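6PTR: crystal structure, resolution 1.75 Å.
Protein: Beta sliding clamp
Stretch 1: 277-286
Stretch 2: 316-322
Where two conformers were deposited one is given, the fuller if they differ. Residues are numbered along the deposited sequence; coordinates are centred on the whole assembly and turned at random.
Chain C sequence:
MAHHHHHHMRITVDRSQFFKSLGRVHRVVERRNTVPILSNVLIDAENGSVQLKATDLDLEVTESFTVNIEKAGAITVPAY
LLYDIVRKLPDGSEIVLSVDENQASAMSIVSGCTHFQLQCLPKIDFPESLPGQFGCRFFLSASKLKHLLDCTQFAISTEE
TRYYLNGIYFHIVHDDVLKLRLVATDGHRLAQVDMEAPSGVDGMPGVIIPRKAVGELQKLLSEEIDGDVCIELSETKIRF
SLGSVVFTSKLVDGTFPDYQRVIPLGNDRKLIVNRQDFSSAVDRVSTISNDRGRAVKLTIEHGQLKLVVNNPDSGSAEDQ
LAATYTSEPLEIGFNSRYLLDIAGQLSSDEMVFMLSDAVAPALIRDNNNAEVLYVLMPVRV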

# COMPACT_ATOMS: atom_id res chain seq x y z
N ASP C 277 25.42 -4.03 -11.02
CA ASP C 277 26.11 -4.86 -10.04
C ASP C 277 26.36 -4.09 -8.75
O ASP C 277 26.24 -4.64 -7.65
CB ASP C 277 27.42 -5.37 -10.63
CG ASP C 277 27.20 -6.36 -11.76
OD1 ASP C 277 26.08 -6.90 -11.90
OD2 ASP C 277 28.16 -6.59 -12.51
N PHE C 278 26.74 -2.81 -8.87
CA PHE C 278 26.97 -1.96 -7.70
C PHE C 278 25.68 -1.72 -6.94
O PHE C 278 25.62 -1.85 -5.71
CB PHE C 278 27.59 -0.63 -8.15
CG PHE C 278 27.79 0.36 -7.04
CD1 PHE C 278 28.87 0.25 -6.19
CD2 PHE C 278 26.89 1.40 -6.84
CE1 PHE C 278 29.06 1.17 -5.16
CE2 PHE C 278 27.06 2.31 -5.80
CZ PHE C 278 28.15 2.20 -4.99
N SER C 279 24.61 -1.36 -7.67
CA SER C 279 23.32 -1.12 -7.03
C SER C 279 22.82 -2.35 -6.28
O SER C 279 22.34 -2.24 -5.15
CB SER C 279 22.30 -0.68 -8.08
OG SER C 279 22.70 0.53 -8.68
N SER C 280 22.89 -3.52 -6.91
CA SER C 280 22.38 -4.73 -6.26
C SER C 280 23.21 -5.07 -5.03
O SER C 280 22.66 -5.50 -4.00
CB SER C 280 22.37 -5.90 -7.24
OG SER C 280 21.54 -5.63 -8.36
N ALA C 281 24.53 -4.89 -5.10
CA ALA C 281 25.38 -5.18 -3.94
C ALA C 281 25.10 -4.23 -2.79
O ALA C 281 25.02 -4.66 -1.63
CB ALA C 281 26.85 -5.10 -4.35
N VAL C 282 24.96 -2.93 -3.08
CA VAL C 282 24.63 -1.97 -2.04
C VAL C 282 23.27 -2.29 -1.44
O VAL C 282 23.09 -2.24 -0.22
CB VAL C 282 24.66 -0.53 -2.60
CG1 VAL C 282 24.06 0.46 -1.58
CG2 VAL C 282 26.08 -0.14 -2.98
N ASP C 283 22.30 -2.59 -2.30
CA ASP C 283 20.98 -2.99 -1.83
C ASP C 283 21.08 -4.18 -0.88
O ASP C 283 20.50 -4.17 0.21
CB ASP C 283 20.07 -3.31 -3.03
CG ASP C 283 18.62 -3.53 -2.64
OD1 ASP C 283 18.21 -3.03 -1.57
OD2 ASP C 283 17.89 -4.20 -3.41
N ARG C 284 21.87 -5.19 -1.25
CA ARG C 284 21.98 -6.38 -0.40
C ARG C 284 22.58 -6.04 0.96
O ARG C 284 21.99 -6.37 1.99
CB ARG C 284 22.81 -7.46 -1.11
CG ARG C 284 22.06 -8.09 -2.28
CD ARG C 284 22.81 -9.29 -2.84
NE ARG C 284 24.13 -8.97 -3.38
CZ ARG C 284 24.39 -8.71 -4.65
NH1 ARG C 284 23.41 -8.71 -5.55
NH2 ARG C 284 25.64 -8.48 -5.04
N VAL C 285 23.74 -5.38 0.99
CA VAL C 285 24.43 -5.22 2.28
C VAL C 285 23.70 -4.21 3.16
O VAL C 285 23.79 -4.31 4.39
CB VAL C 285 25.93 -4.86 2.11
CG1 VAL C 285 26.68 -5.99 1.38
CG2 VAL C 285 26.11 -3.54 1.36
N SER C 286 22.92 -3.29 2.57
CA SER C 286 22.21 -2.31 3.38
C SER C 286 20.95 -2.87 4.03
O SER C 286 20.28 -2.16 4.79
CB SER C 286 21.85 -1.08 2.54
OG SER C 286 20.93 -1.40 1.52
N SER C 316 26.63 -7.61 10.55
CA SER C 316 27.45 -7.01 9.52
C SER C 316 27.14 -7.67 8.19
O SER C 316 26.59 -8.77 8.14
CB SER C 316 28.95 -7.13 9.82
OG SER C 316 29.33 -8.50 9.93
N ALA C 317 27.54 -6.99 7.12
CA ALA C 317 27.24 -7.46 5.77
C ALA C 317 28.35 -6.97 4.86
O ALA C 317 28.74 -5.81 4.96
CB ALA C 317 25.88 -6.93 5.29
N GLU C 318 28.85 -7.84 3.99
CA GLU C 318 29.89 -7.41 3.07
C GLU C 318 29.61 -7.99 1.69
O GLU C 318 28.88 -8.97 1.55
CB GLU C 318 31.28 -7.81 3.56
CG GLU C 318 31.51 -9.28 3.74
CD GLU C 318 32.93 -9.59 4.24
OE1 GLU C 318 33.64 -8.65 4.65
OE2 GLU C 318 33.33 -10.77 4.21
N ASP C 319 30.21 -7.36 0.68
CA ASP C 319 30.13 -7.86 -0.68
C ASP C 319 31.36 -7.35 -1.43
O ASP C 319 32.14 -6.54 -0.91
CB ASP C 319 28.82 -7.41 -1.36
CG ASP C 319 28.30 -8.41 -2.38
OD1 ASP C 319 29.11 -9.12 -3.03
OD2 ASP C 319 27.06 -8.49 -2.53
N GLN C 320 31.55 -7.85 -2.64
CA GLN C 320 32.72 -7.42 -3.41
C GLN C 320 32.36 -7.39 -4.88
O GLN C 320 31.58 -8.22 -5.36
CB GLN C 320 33.90 -8.36 -3.13
CG GLN C 320 35.19 -8.02 -3.85
CD GLN C 320 36.35 -8.84 -3.33
OE1 GLN C 320 36.35 -9.30 -2.19
NE2 GLN C 320 37.36 -9.04 -4.17
N LEU C 321 32.94 -6.44 -5.61
CA LEU C 321 32.68 -6.28 -7.03
C LEU C 321 33.97 -5.97 -7.75
O LEU C 321 34.88 -5.35 -7.18
CB LEU C 321 31.71 -5.13 -7.33
CG LEU C 321 30.39 -5.07 -6.59
CD1 LEU C 321 29.95 -3.63 -6.55
CD2 LEU C 321 29.39 -5.93 -7.34
N ALA C 322 34.04 -6.39 -9.01
CA ALA C 322 35.06 -5.88 -9.90
C ALA C 322 34.86 -4.38 -10.10
O ALA C 322 33.74 -3.87 -10.05
CB ALA C 322 35.02 -6.61 -11.25

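A buried carboxylate can be accommodated between a helix and a strand when both its oxygens accept hydrogen bonds, as in the packing of helix 277-285 on strand 316-322 of this sliding clamp. The two elements run nearly antiparallel, at 167°, and the strand's alternation turns Ala317, Asp319 and Leu321 toward the helix while Ser316, Glu318 and Gln320 point away. Among the inward three, Asp319 is the polar exception. Asp319 OD2 accepts two hydrogen bonds from one guanidinium, from Arg284 NH2 at 2.9 Å and from Arg284 NE at 3.1 Å; this single oxygen lies near the guanidinium plane, at its edge, and completes a salt bridge. Asp319 OD1 accepts a hydrogen bond from the backbone N of Gln320 at 2.8 Å, tying the side chain to its own strand. Both carboxylate oxygens are thus satisfied, and Asp319 OD2 and Arg284 NE also have hydrogen-bonding partners elsewhere in the structure.

The helix backbone largely serves itself, with Ala281 N bonded to Asp277 O (3.1 Å) and Val285 N to Ala281 O (3.0 Å). No backbone hydrogen bond crosses the interface; many of the remaining contacts are apolar. Leu321 CD1 lies 4.0 Å from Phe278 CD1, and both Leu321 methyls pack on Ala281 CB, CD2 at 4.0 Å and CD1 at 4.1 Å, while Val285 CB meets Ala317 CB at 3.8 Å.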